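Local coordinates for protein UDP-N-acetylglucosamine 3-dehydrogenase (Acidithiobacillus ferrooxidans, PDB 7BVJ) that catalyses the NAD(+)-dependent oxidation of the glucosamine 3-position of UDP-N-acetylglucosamine to a ketone, a step in lipid A biosynthesis, at residues R16-K21 and A63-T68; A56-V61 and A83-L88; H111-I116 and N278-H283; A270-D275 and P285-G290. One frame throughout, in Å; residues are numbered along the deposited sequence.

In the fold
Contacts 1 and 2 are buried and belong to the Rossmann-type NAD-binding domain. Contacts 3 and 4 are partly buried and share helix 268-282, which lies far along the chain and packs back against that domain. Contacts 1, 2 and 3 all reach the same parallel sheet, through the neighbouring strands 63-66, 86-90 and 114-117. Contact 4 joins the helix to the loop that follows it, and this loop meets strand 114-117 of contact 3. The chemistry differs with place. Contact 1 is polar and aromatic and lies next to NAD. Contacts 2 and 3 are aliphatic, contact 2 with a water bridge at its margin. Contact 4 rests on carboxylates.

Contact 1: residues R16-K21 and A63-T68; sequences RFHAQK and AVSIVT. With NAD (nicotinamide-adenine-dinucleotide), chain E.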
loop_
_atom_site.group_PDB
_atom_site.type_symbol
_atom_site.label_atom_id
_atom_site.label_comp_id
_atom_site.label_asym_id
_atom_site.label_seq_id
_atom_site.Cartn_x
_atom_site.Cartn_y
_atom_site.Cartn_z
ATOM N N ARG A 16 -1.345 -8.504 -13.560
ATOM C CA ARG A 16 -0.422 -9.384 -14.262
ATOM C C ARG A 16 0.844 -9.635 -13.444
ATOM O O ARG A 16 1.329 -10.769 -13.382
ATOM C CB ARG A 16 -0.088 -8.786 -15.626
ATOM C CG ARG A 16 1.050 -9.474 -16.340
ATOM C CD ARG A 16 1.106 -9.073 -17.822
ATOM N NE ARG A 16 2.335 -9.519 -18.478
ATOM C CZ ARG A 16 3.497 -8.875 -18.409
ATOM N NH1 ARG A 16 3.597 -7.751 -17.702
ATOM N NH2 ARG A 16 4.563 -9.354 -19.041
ATOM N N PHE A 17 1.400 -8.591 -12.820
ATOM C CA PHE A 17 2.578 -8.767 -11.967
ATOM C C PHE A 17 2.270 -9.676 -10.783
ATOM O O PHE A 17 3.085 -10.537 -10.423
ATOM C CB PHE A 17 3.092 -7.406 -11.474
ATOM C CG PHE A 17 3.624 -6.524 -12.568
ATOM C CD1 PHE A 17 3.070 -5.286 -12.806
ATOM C CD2 PHE A 17 4.664 -6.948 -13.375
ATOM C CE1 PHE A 17 3.550 -4.476 -13.828
ATOM C CE2 PHE A 17 5.148 -6.145 -14.396
ATOM C CZ PHE A 17 4.588 -4.910 -14.626
ATOM N N HIS A 18 1.104 -9.485 -10.154
ATOM C CA HIS A 18 0.680 -10.423 -9.115
ATOM C C HIS A 18 0.721 -11.855 -9.632
ATOM O O HIS A 18 1.211 -12.771 -8.949
ATOM C CB HIS A 18 -0.732 -10.117 -8.637
ATOM C CG HIS A 18 -0.829 -9.031 -7.617
ATOM N ND1 HIS A 18 -1.269 -9.259 -6.333
ATOM C CD2 HIS A 18 -0.637 -7.697 -7.716
ATOM C CE1 HIS A 18 -1.324 -8.118 -5.679
ATOM N NE2 HIS A 18 -0.939 -7.155 -6.495
ATOM N N ALA A 19 0.182 -12.061 -10.839
ATOM C CA ALA A 19 0.112 -13.403 -11.416
ATOM C C ALA A 19 1.504 -13.983 -11.664
ATOM O O ALA A 19 1.745 -15.176 -11.411
ATOM C CB ALA A 19 -0.702 -13.374 -12.715
ATOM N N GLN A 20 2.436 -13.154 -12.155
ATOM C CA GLN A 20 3.812 -13.616 -12.351
ATOM C C GLN A 20 4.416 -14.097 -11.037
ATOM O O GLN A 20 5.058 -15.159 -10.987
ATOM C CB GLN A 20 4.684 -12.506 -12.952
ATOM C CG GLN A 20 4.258 -12.023 -14.340
ATOM C CD GLN A 20 5.148 -10.922 -14.902
ATOM O OE1 GLN A 20 5.963 -10.328 -14.186
ATOM N NE2 GLN A 20 4.999 -10.646 -16.194
ATOM N N LYS A 21 4.210 -13.333 -9.956
ATOM C CA LYS A 21 4.767 -13.737 -8.660
ATOM C C LYS A 21 4.181 -15.070 -8.207
ATOM O O LYS A 21 4.914 -15.991 -7.798
ATOM C CB LYS A 21 4.515 -12.657 -7.594
ATOM C CG LYS A 21 5.003 -11.260 -7.933
ATOM C CD LYS A 21 6.236 -11.293 -8.829
ATOM C CE LYS A 21 7.120 -10.091 -8.603
ATOM N NZ LYS A 21 6.909 -9.043 -9.625
ATOM N N ALA A 63 -6.061 -19.314 -2.349
ATOM C CA ALA A 63 -5.916 -17.876 -2.145
ATOM C C ALA A 63 -5.935 -17.138 -3.474
ATOM O O ALA A 63 -5.534 -17.672 -4.512
ATOM C CB ALA A 63 -4.617 -17.524 -1.392
ATOM N N VAL A 64 -6.390 -15.891 -3.435
ATOM C CA VAL A 64 -6.333 -15.045 -4.615
ATOM C C VAL A 64 -5.791 -13.671 -4.254
ATOM O O VAL A 64 -5.914 -13.195 -3.117
ATOM C CB VAL A 64 -7.710 -14.888 -5.295
ATOM C CG1 VAL A 64 -8.262 -16.238 -5.729
ATOM C CG2 VAL A 64 -8.663 -14.177 -4.347
ATOM N N SER A 65 -5.192 -13.033 -5.251
ATOM C CA SER A 65 -5.074 -11.581 -5.267
ATOM C C SER A 65 -6.249 -10.973 -6.037
ATOM O O SER A 65 -6.648 -11.479 -7.089
ATOM C CB SER A 65 -3.743 -11.144 -5.892
ATOM O OG SER A 65 -2.670 -11.276 -4.956
ATOM N N ILE A 66 -6.805 -9.897 -5.491
ATOM C CA ILE A 66 -7.892 -9.139 -6.108
ATOM C C ILE A 66 -7.317 -7.798 -6.535
ATOM O O ILE A 66 -6.958 -6.958 -5.693
ATOM C CB ILE A 66 -9.080 -8.961 -5.157
ATOM C CG1 ILE A 66 -9.813 -10.289 -4.979
ATOM C CG2 ILE A 66 -10.019 -7.906 -5.665
ATOM C CD1 ILE A 66 -10.680 -10.320 -3.745
ATOM N N VAL A 67 -7.180 -7.625 -7.853
ATOM C CA VAL A 67 -6.521 -6.462 -8.431
ATOM C C VAL A 67 -7.463 -5.786 -9.427
ATOM O O VAL A 67 -7.044 -5.373 -10.516
ATOM C CB VAL A 67 -5.174 -6.839 -9.072
ATOM C CG1 VAL A 67 -4.293 -5.596 -9.168
ATOM C CG2 VAL A 67 -4.475 -7.929 -8.262
ATOM N N THR A 68 -8.749 -5.760 -9.101
ATOM C CA THR A 68 -9.775 -5.105 -9.898
ATOM C C THR A 68 -9.920 -3.648 -9.462
ATOM O O THR A 68 -9.285 -3.215 -8.494
ATOM C CB THR A 68 -11.078 -5.879 -9.744
ATOM O OG1 THR A 68 -11.426 -5.932 -8.353
ATOM C CG2 THR A 68 -10.916 -7.314 -10.311
HETATM P PA NAD E . -6.205 -1.693 -14.734
HETATM O O1A NAD E . -7.597 -1.287 -15.073
HETATM O O2A NAD E . -4.983 -1.789 -15.610
HETATM O O5B NAD E . -6.493 -3.382 -14.382
HETATM C C5B NAD E . -7.864 -3.520 -14.096
HETATM C C4B NAD E . -8.322 -4.927 -14.494
HETATM O O4B NAD E . -9.483 -5.275 -13.780
HETATM C C3B NAD E . -8.701 -4.848 -15.981
HETATM O O3B NAD E . -8.013 -5.905 -16.545
HETATM C C2B NAD E . -10.221 -5.077 -15.976
HETATM O O2B NAD E . -10.643 -5.846 -17.100
HETATM C C1B NAD E . -10.348 -5.929 -14.713
HETATM N N9A NAD E . -11.663 -5.885 -14.087
HETATM C C8A NAD E . -12.541 -4.839 -13.900
HETATM N N7A NAD E . -13.642 -5.192 -13.241
HETATM C C5A NAD E . -13.480 -6.534 -12.976
HETATM C C6A NAD E . -14.299 -7.482 -12.311
HETATM N N6A NAD E . -15.517 -7.097 -11.790
HETATM N N1A NAD E . -13.881 -8.776 -12.197
HETATM C C2A NAD E . -12.660 -9.083 -12.752
HETATM N N3A NAD E . -11.779 -8.290 -13.401
HETATM C C4A NAD E . -12.240 -7.001 -13.499
HETATM O O3 NAD E . -5.566 -0.968 -13.434
HETATM P PN NAD E . -4.328 -1.630 -12.662
HETATM O O1N NAD E . -4.059 -3.113 -12.676
HETATM O O2N NAD E . -3.374 -0.485 -12.700
HETATM O O5D NAD E . -4.762 -1.459 -10.929
#
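The imidazole ring of H18 has V67 on one face and S65 at its edge. V67 CG2 sits 3.8 Å from the ring centroid and only 6° off the ring normal, a CH-pi contact directly over the centre. S65 OG lies in the ring plane and is hydrogen-bonded to H18 ND1 at 2.8 Å, with an angle of 151°. Either atom could be the donor. A second flat group, the guanidinium of R16, has the amide nitrogen Q20 NE2 over one face. Both groups are tied to E45 on helix 36-46, R16 by a salt bridge and Q20 by a hydrogen bond.

H18 CG is anti to the carbonyl carbon (chi1 -82°), and this swings the ring from helix 13-25 onto strand 63-66. The far ring nitrogen, H18 NE2, is hydrogen-bonded to E90. S65 OG has a further hydrogen bond, to Y22 OH.

The contact belongs to the Rossmann fold. Helix 13-25 follows the glycine-rich turn with the GxGxxG pattern, and V67 also touches residues of that turn. T68, just past the strand, belongs to the NAD pocket. Its methyl T68 CG2 comes within 3.4 Å of the adenine atom NAD N3A.

The H18 ring is therefore held through both nitrogens and packed against a methyl group, which should leave it little freedom to turn. Its buried polar edge is satisfied by S65 and E90. The helix that follows the dinucleotide-binding turn is thus fastened to the central strand by a hydrogen bond and a CH-pi contact in a buried interface.

Contact 2: residues A56-V61 and A83-L88; sequences ALLAEV and AGVHCL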
loop_
_atom_site.group_PDB
_atom_site.type_symbol
_atom_site.label_atom_id
_atom_site.label_comp_id
_atom_site.label_asym_id
_atom_site.label_seq_id
_atom_site.Cartn_x
_atom_site.Cartn_y
_atom_site.Cartn_z
ATOM N N ALA A 56 -15.417 -20.273 -11.202
ATOM C CA ALA A 56 -14.627 -21.444 -11.566
ATOM C C ALA A 56 -13.173 -21.277 -11.159
ATOM O O ALA A 56 -12.501 -22.259 -10.810
ATOM C CB ALA A 56 -14.737 -21.717 -13.066
ATOM N N LEU A 57 -12.657 -20.046 -11.222
ATOM C CA LEU A 57 -11.390 -19.749 -10.565
ATOM C C LEU A 57 -11.455 -20.127 -9.089
ATOM O O LEU A 57 -10.630 -20.894 -8.595
ATOM C CB LEU A 57 -11.035 -18.267 -10.729
ATOM C CG LEU A 57 -9.667 -17.839 -10.167
ATOM C CD1 LEU A 57 -9.085 -16.681 -10.987
ATOM C CD2 LEU A 57 -9.768 -17.445 -8.722
ATOM N N LEU A 58 -12.441 -19.589 -8.369
ATOM C CA LEU A 58 -12.478 -19.790 -6.927
ATOM C C LEU A 58 -12.592 -21.272 -6.568
ATOM O O LEU A 58 -12.048 -21.703 -5.545
ATOM C CB LEU A 58 -13.617 -18.969 -6.320
ATOM C CG LEU A 58 -13.304 -17.465 -6.320
ATOM C CD1 LEU A 58 -14.554 -16.641 -6.113
ATOM C CD2 LEU A 58 -12.236 -17.120 -5.254
ATOM N N ALA A 59 -13.261 -22.071 -7.409
ATOM C CA ALA A 59 -13.361 -23.510 -7.134
ATOM C C ALA A 59 -12.007 -24.215 -7.139
ATOM O O ALA A 59 -11.871 -25.263 -6.504
ATOM C CB ALA A 59 -14.291 -24.189 -8.149
ATOM N N GLU A 60 -11.002 -23.669 -7.824
ATOM C CA GLU A 60 -9.718 -24.330 -8.015
ATOM C C GLU A 60 -8.572 -23.740 -7.181
ATOM O O GLU A 60 -7.416 -24.100 -7.423
ATOM C CB GLU A 60 -9.321 -24.294 -9.499
ATOM C CG GLU A 60 -10.328 -24.941 -10.471
ATOM C CD GLU A 60 -10.010 -26.395 -10.823
ATOM O OE1 GLU A 60 -9.085 -26.989 -10.226
ATOM O OE2 GLU A 60 -10.696 -26.949 -11.713
ATOM N N VAL A 61 -8.833 -22.835 -6.230
ATOM C CA VAL A 61 -7.750 -22.185 -5.489
ATOM C C VAL A 61 -8.054 -22.091 -4.004
ATOM O O VAL A 61 -9.203 -22.175 -3.565
ATOM C CB VAL A 61 -7.439 -20.753 -5.978
ATOM C CG1 VAL A 61 -7.062 -20.731 -7.437
ATOM C CG2 VAL A 61 -8.626 -19.837 -5.676
ATOM N N ALA A 83 -16.683 -18.303 -0.872
ATOM C CA ALA A 83 -16.088 -19.553 -1.314
ATOM C C ALA A 83 -14.947 -20.029 -0.410
ATOM O O ALA A 83 -14.178 -20.908 -0.818
ATOM C CB ALA A 83 -15.572 -19.399 -2.745
ATOM N N GLY A 84 -14.816 -19.470 0.790
ATOM C CA GLY A 84 -13.762 -19.897 1.705
ATOM C C GLY A 84 -12.364 -19.696 1.167
ATOM O O GLY A 84 -11.464 -20.475 1.498
ATOM N N VAL A 85 -12.155 -18.672 0.336
ATOM C CA VAL A 85 -10.871 -18.410 -0.308
ATOM C C VAL A 85 -10.225 -17.192 0.364
ATOM O O VAL A 85 -10.860 -16.138 0.506
ATOM C CB VAL A 85 -11.052 -18.204 -1.827
ATOM C CG1 VAL A 85 -9.771 -17.659 -2.485
ATOM C CG2 VAL A 85 -11.494 -19.524 -2.519
ATOM N N HIS A 86 -8.971 -17.342 0.791
ATOM C CA HIS A 86 -8.230 -16.222 1.374
ATOM C C HIS A 86 -7.941 -15.151 0.316
ATOM O O HIS A 86 -7.819 -15.445 -0.881
ATOM C CB HIS A 86 -6.913 -16.699 1.982
ATOM C CG HIS A 86 -7.024 -17.919 2.854
ATOM N ND1 HIS A 86 -7.356 -17.861 4.191
ATOM C CD2 HIS A 86 -6.786 -19.224 2.589
ATOM C CE1 HIS A 86 -7.356 -19.080 4.702
ATOM N NE2 HIS A 86 -7.001 -19.924 3.752
ATOM N N CYS A 87 -7.799 -13.895 0.764
ATOM C CA CYS A 87 -7.740 -12.749 -0.145
ATOM C C CYS A 87 -6.612 -11.787 0.199
ATOM O O CYS A 87 -6.491 -11.340 1.347
ATOM C CB CYS A 87 -9.065 -11.966 -0.119
ATOM S SG CYS A 87 -10.431 -12.859 -0.779
ATOM N N LEU A 88 -5.805 -11.460 -0.803
ATOM C CA LEU A 88 -4.936 -10.285 -0.784
ATOM C C LEU A 88 -5.560 -9.242 -1.728
ATOM O O LEU A 88 -5.610 -9.445 -2.947
ATOM C CB LEU A 88 -3.504 -10.662 -1.195
ATOM C CG LEU A 88 -2.525 -9.565 -1.629
ATOM C CD1 LEU A 88 -2.353 -8.524 -0.526
ATOM C CD2 LEU A 88 -1.185 -10.141 -2.045
HETATM O O HOH W 1 -13.867 -22.558 -3.134
#
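V85 meets L58 and V61 with both of its methyl groups. The leucine and valine come from the end of helix 54-59 and the turn after it, and the V85 side chain points at them. L58 CD2 reaches the fork of V85 and lies 3.7 Å from V85 CG2; V85 CG1 is equally near. V85 CG1 also touches V61 CG2 at 4.0 Å, and the two valine side chains slant across one another. The other methyl, V85 CG2, is 3.7 Å from the backbone atom V61 O. V85 CG1 is anti to the backbone N (chi1 169°), and this spreads the two methyls over both partners.

A83 adds a smaller contact nearer the surface. Its methyl A83 CB faces the base of the leucine, 4.1 Å from L58 CB. Beside it a water donates to L58 O at 3.1 Å and to A83 O at 2.9 Å. It bridges the ends of two helices, 54-59 and 73-82.

Helix 73-82 closes with a Schellman motif in which G84, with positive phi, is the C-prime residue. The chain then enters strand 86-90 of the Rossmann sheet. L58 also packs on V79 and A80 of helix 73-82.

The direct side-chain contact is wholly aliphatic, so its hold comes from burial and fit rather than direction. The polar part is left to the backbone carbonyls, which the water ties together at the exposed side.

Contact 3: residues H111-I116 and N278-H283; sequences HLVLAI and NAIAAH
This contact lies at the edge of the Rossmann-type parallel sheet, where V113 leads into the outermost strand 114-117 and meets A279 and I280 near the end of helix 268-282. About 160 residues separate the two segments, and most of the mixed-sheet domain is built from the chain between them. The helix thus returns from that part of the chain to cover the NAD-binding sheet.

V113 carries the contact, its side chain pointing at the helix. V113 CB is 3.8 Å from I280 CG1. V113 CG2 also lies 3.9 Å from I280 CG1, and as close to I280 CA, so this methyl sits against the helix backbone. It is 4.0 Å from A279 O. The other methyl, V113 CG1, reaches back along the helix to A279 CB at 4.3 Å. The two branched side chains cross obliquely. I280 CG1 is anti to the carbonyl carbon (chi1 -68°), and it is this first carbon of the long branch that meets the valine. The branch then runs on to H86 on the adjacent strand 86-90 and A63 on the next strand, 63-66.

V113 is anchored on its sheet side as well. Its backbone N is hydrogen-bonded to the side-chain atom H86 ND1, and its backbone pairs with C87. H86 thus holds V113 from one end and packs against I280 with its own side chain.

Between the segments the chemistry is purely van der Waals. The patch joins the lead-in to the outermost strand to the helix by apolar packing, while the polar bonds that fix V113 come from the adjacent strand.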
loop_
_atom_site.group_PDB
_atom_site.type_symbol
_atom_site.label_atom_id
_atom_site.label_comp_id
_atom_site.label_asym_id
_atom_site.label_seq_id
_atom_site.Cartn_x
_atom_site.Cartn_y
_atom_site.Cartn_z
ATOM N N HIS A 111 -12.718 -17.517 9.196
ATOM C CA HIS A 111 -11.344 -17.822 9.579
ATOM C C HIS A 111 -10.425 -17.777 8.356
ATOM O O HIS A 111 -9.644 -18.693 8.095
ATOM C CB HIS A 111 -11.253 -19.173 10.300
ATOM C CG HIS A 111 -12.070 -19.246 11.556
ATOM N ND1 HIS A 111 -13.091 -20.158 11.730
ATOM C CD2 HIS A 111 -12.016 -18.521 12.701
ATOM C CE1 HIS A 111 -13.630 -19.992 12.926
ATOM N NE2 HIS A 111 -12.998 -19.003 13.534
ATOM N N LEU A 112 -10.519 -16.678 7.608
ATOM C CA LEU A 112 -9.734 -16.443 6.406
ATOM C C LEU A 112 -8.700 -15.355 6.663
ATOM O O LEU A 112 -8.910 -14.458 7.484
ATOM C CB LEU A 112 -10.636 -16.024 5.236
ATOM C CG LEU A 112 -11.642 -17.067 4.730
ATOM C CD1 LEU A 112 -12.504 -16.498 3.580
ATOM C CD2 LEU A 112 -10.909 -18.346 4.327
ATOM N N VAL A 113 -7.573 -15.443 5.955
ATOM C CA VAL A 113 -6.577 -14.375 5.996
ATOM C C VAL A 113 -7.015 -13.280 5.039
ATOM O O VAL A 113 -7.336 -13.540 3.871
ATOM C CB VAL A 113 -5.176 -14.899 5.632
ATOM C CG1 VAL A 113 -4.229 -13.741 5.371
ATOM C CG2 VAL A 113 -4.629 -15.784 6.749
ATOM N N LEU A 114 -7.041 -12.055 5.535
ATOM C CA LEU A 114 -7.411 -10.884 4.763
ATOM C C LEU A 114 -6.217 -9.943 4.797
ATOM O O LEU A 114 -5.840 -9.451 5.865
ATOM C CB LEU A 114 -8.669 -10.246 5.349
ATOM C CG LEU A 114 -9.192 -8.891 4.894
ATOM C CD1 LEU A 114 -9.378 -8.839 3.373
ATOM C CD2 LEU A 114 -10.502 -8.637 5.614
ATOM N N ALA A 115 -5.599 -9.733 3.641
ATOM C CA ALA A 115 -4.454 -8.849 3.516
ATOM C C ALA A 115 -4.768 -7.769 2.491
ATOM O O ALA A 115 -5.463 -8.018 1.497
ATOM C CB ALA A 115 -3.189 -9.620 3.127
ATOM N N ILE A 116 -4.281 -6.562 2.756
ATOM C CA ILE A 116 -4.408 -5.434 1.845
ATOM C C ILE A 116 -3.027 -5.153 1.270
ATOM O O ILE A 116 -2.027 -5.193 1.995
ATOM C CB ILE A 116 -4.985 -4.187 2.550
ATOM C CG1 ILE A 116 -6.194 -4.555 3.409
ATOM C CG2 ILE A 116 -5.404 -3.133 1.530
ATOM C CD1 ILE A 116 -7.289 -5.317 2.659
ATOM N N ASN A 278 2.494 -17.225 3.452
ATOM C CA ASN A 278 3.009 -17.740 4.717
ATOM C C ASN A 278 2.011 -17.516 5.834
ATOM O O ASN A 278 1.862 -18.365 6.712
ATOM C CB ASN A 278 4.348 -17.095 5.057
ATOM C CG ASN A 278 5.447 -17.552 4.141
ATOM O OD1 ASN A 278 5.395 -18.657 3.601
ATOM N ND2 ASN A 278 6.444 -16.707 3.942
ATOM N N ALA A 279 1.304 -16.390 5.810
ATOM C CA ALA A 279 0.307 -16.151 6.846
ATOM C C ALA A 279 -0.784 -17.205 6.793
ATOM O O ALA A 279 -1.239 -17.699 7.834
ATOM C CB ALA A 279 -0.288 -14.757 6.692
ATOM N N ILE A 280 -1.225 -17.557 5.583
ATOM C CA ILE A 280 -2.224 -18.622 5.473
ATOM C C ILE A 280 -1.669 -19.923 6.033
ATOM O O ILE A 280 -2.310 -20.589 6.856
ATOM C CB ILE A 280 -2.686 -18.811 4.017
ATOM C CG1 ILE A 280 -3.490 -17.605 3.540
ATOM C CG2 ILE A 280 -3.498 -20.109 3.895
ATOM C CD1 ILE A 280 -3.498 -17.418 2.008
ATOM N N ALA A 281 -0.445 -20.281 5.612
ATOM C CA ALA A 281 0.099 -21.619 5.860
ATOM C C ALA A 281 0.637 -21.822 7.279
ATOM O O ALA A 281 0.655 -22.955 7.766
ATOM C CB ALA A 281 1.205 -21.922 4.840
ATOM N N ALA A 282 1.072 -20.764 7.960
ATOM C CA ALA A 282 1.575 -20.874 9.320
ATOM C C ALA A 282 0.632 -20.302 10.371
ATOM O O ALA A 282 0.913 -20.437 11.562
ATOM C CB ALA A 282 2.937 -20.169 9.444
ATOM N N HIS A 283 -0.472 -19.674 9.970
ATOM C CA HIS A 283 -1.324 -18.925 10.892
ATOM C C HIS A 283 -0.521 -17.858 11.646
ATOM O O HIS A 283 -0.704 -17.646 12.847
ATOM C CB HIS A 283 -2.048 -19.857 11.866
ATOM C CG HIS A 283 -2.669 -21.053 11.213
ATOM N ND1 HIS A 283 -3.084 -21.057 9.898
ATOM C CD2 HIS A 283 -2.931 -22.291 11.692
ATOM C CE1 HIS A 283 -3.575 -22.245 9.595
ATOM N NE2 HIS A 283 -3.496 -23.012 10.666
#

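Contact 4: residues A270-D275 and P285-G290; sequences AAEIED and PVFCDG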
loop_
_atom_site.group_PDB
_atom_site.type_symbol
_atom_site.label_atom_id
_atom_site.label_comp_id
_atom_site.label_asym_id
_atom_site.label_seq_id
_atom_site.Cartn_x
_atom_site.Cartn_y
_atom_site.Cartn_z
ATOM N N ALA A 270 6.702 -9.556 -4.779
ATOM C CA ALA A 270 7.015 -10.935 -4.400
ATOM C C ALA A 270 7.077 -11.097 -2.883
ATOM O O ALA A 270 6.588 -12.091 -2.340
ATOM C CB ALA A 270 8.342 -11.376 -5.029
ATOM N N ALA A 271 7.702 -10.142 -2.187
ATOM C CA ALA A 271 7.793 -10.209 -0.727
ATOM C C ALA A 271 6.409 -10.188 -0.093
ATOM O O ALA A 271 6.106 -10.969 0.816
ATOM C CB ALA A 271 8.632 -9.028 -0.211
ATOM N N GLU A 272 5.558 -9.286 -0.567
ATOM C CA GLU A 272 4.213 -9.140 -0.026
ATOM C C GLU A 272 3.378 -10.399 -0.294
ATOM O O GLU A 272 2.619 -10.865 0.570
ATOM C CB GLU A 272 3.618 -7.860 -0.639
ATOM C CG GLU A 272 2.147 -7.580 -0.536
ATOM C CD GLU A 272 1.790 -6.160 -1.052
ATOM O OE1 GLU A 272 1.561 -5.226 -0.251
ATOM O OE2 GLU A 272 1.767 -5.968 -2.278
ATOM N N ILE A 273 3.568 -11.021 -1.454
ATOM C CA ILE A 273 2.772 -12.203 -1.757
ATOM C C ILE A 273 3.273 -13.398 -0.957
ATOM O O ILE A 273 2.474 -14.185 -0.421
ATOM C CB ILE A 273 2.762 -12.456 -3.276
ATOM C CG1 ILE A 273 1.757 -11.495 -3.918
ATOM C CG2 ILE A 273 2.393 -13.918 -3.593
ATOM C CD1 ILE A 273 1.779 -11.476 -5.440
ATOM N N GLU A 274 4.597 -13.543 -0.830
ATOM C CA GLU A 274 5.107 -14.620 0.014
ATOM C C GLU A 274 4.634 -14.454 1.448
ATOM O O GLU A 274 4.287 -15.437 2.112
ATOM C CB GLU A 274 6.633 -14.703 -0.025
ATOM C CG GLU A 274 7.126 -15.900 0.797
ATOM C CD GLU A 274 8.631 -16.049 0.844
ATOM O OE1 GLU A 274 9.307 -15.671 -0.132
ATOM O OE2 GLU A 274 9.134 -16.554 1.870
ATOM N N ASP A 275 4.585 -13.214 1.936
ATOM C CA ASP A 275 4.098 -12.990 3.290
ATOM C C ASP A 275 2.632 -13.410 3.428
ATOM O O ASP A 275 2.258 -14.088 4.393
ATOM C CB ASP A 275 4.312 -11.527 3.664
ATOM C CG ASP A 275 3.900 -11.228 5.074
ATOM O OD1 ASP A 275 2.682 -11.083 5.295
ATOM O OD2 ASP A 275 4.779 -11.132 5.965
ATOM N N PRO A 285 0.602 -13.607 11.674
ATOM C CA PRO A 285 -0.057 -12.378 11.212
ATOM C C PRO A 285 0.570 -11.827 9.940
ATOM O O PRO A 285 1.786 -11.867 9.740
ATOM C CB PRO A 285 0.115 -11.415 12.394
ATOM C CG PRO A 285 1.295 -11.952 13.150
ATOM C CD PRO A 285 1.205 -13.435 13.010
ATOM N N VAL A 286 -0.287 -11.311 9.074
ATOM C CA VAL A 286 0.132 -10.854 7.765
ATOM C C VAL A 286 0.648 -9.415 7.855
ATOM O O VAL A 286 0.360 -8.686 8.802
ATOM C CB VAL A 286 -1.055 -11.002 6.793
ATOM C CG1 VAL A 286 -2.039 -9.819 6.938
ATOM C CG2 VAL A 286 -0.591 -11.209 5.375
ATOM N N PHE A 287 1.444 -9.005 6.859
ATOM C CA PHE A 287 2.115 -7.703 6.928
ATOM C C PHE A 287 1.124 -6.538 7.026
ATOM O O PHE A 287 1.432 -5.514 7.658
ATOM C CB PHE A 287 3.010 -7.500 5.705
ATOM C CG PHE A 287 2.227 -7.195 4.469
ATOM C CD1 PHE A 287 1.579 -8.221 3.778
ATOM C CD2 PHE A 287 2.065 -5.885 4.033
ATOM C CE1 PHE A 287 0.821 -7.945 2.665
ATOM C CE2 PHE A 287 1.301 -5.606 2.913
ATOM C CZ PHE A 287 0.676 -6.636 2.238
ATOM N N CYS A 288 -0.050 -6.648 6.398
ATOM C CA CYS A 288 -1.074 -5.615 6.544
ATOM C C CYS A 288 -2.428 -6.288 6.412
ATOM O O CYS A 288 -2.778 -6.745 5.316
ATOM C CB CYS A 288 -0.906 -4.505 5.508
ATOM S SG CYS A 288 -2.205 -3.247 5.551
ATOM N N ASP A 289 -3.195 -6.330 7.507
ATOM C CA ASP A 289 -4.465 -7.039 7.466
ATOM C C ASP A 289 -5.619 -6.076 7.191
ATOM O O ASP A 289 -5.419 -4.876 6.991
ATOM C CB ASP A 289 -4.671 -7.851 8.749
ATOM C CG ASP A 289 -4.993 -6.995 9.981
ATOM O OD1 ASP A 289 -5.146 -5.755 9.891
ATOM O OD2 ASP A 289 -5.097 -7.599 11.071
ATOM N N GLY A 290 -6.842 -6.621 7.184
ATOM C CA GLY A 290 -8.019 -5.806 6.926
ATOM C C GLY A 290 -8.174 -4.654 7.904
ATOM O O GLY A 290 -8.562 -3.546 7.518
#
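This is a carboxylate-to-loop contact between D275 and E272 on helix 268-282 and V286 and F287 in the loop that follows. In this Gfo/Idh/MocA family protein the loop turns the chain from that helix into the last one, 290-312. D289 is the N-cap of the last helix, with its side chain bonded to A292 N. The loop also pairs with the edge of the Rossmann sheet through C288 and I116.

D275 holds the loop at F287. F287 N donates to D275 OD1 at 2.9 Å, with an angle of 145°. The hydrogen bond meets the syn side of the carboxylate but comes 35° out of its plane. D275 CG is anti to the backbone N, which carries the carboxylate off the helix toward the loop. D275 OD1 also touches V286 CG2 at 3.3 Å.

The same oxygen lies at the edge of the F287 ring, in its plane, 3.4 Å from F287 CD1. Carboxylate and ring are nearly perpendicular. Such an edge approach sets the negative carboxylate oxygen against the slightly positive ring hydrogens, and is probably favourable.

One turn earlier on the helix, E272 reaches the far end of the ring with an extended chain. Its carboxylate is inclined 41° to the ring. Two E272 atoms crowd F287 CZ, CG at 3.3 Å and OE1 at 3.0 Å; both contacts are shorter than usual, and their exact values are doubtful.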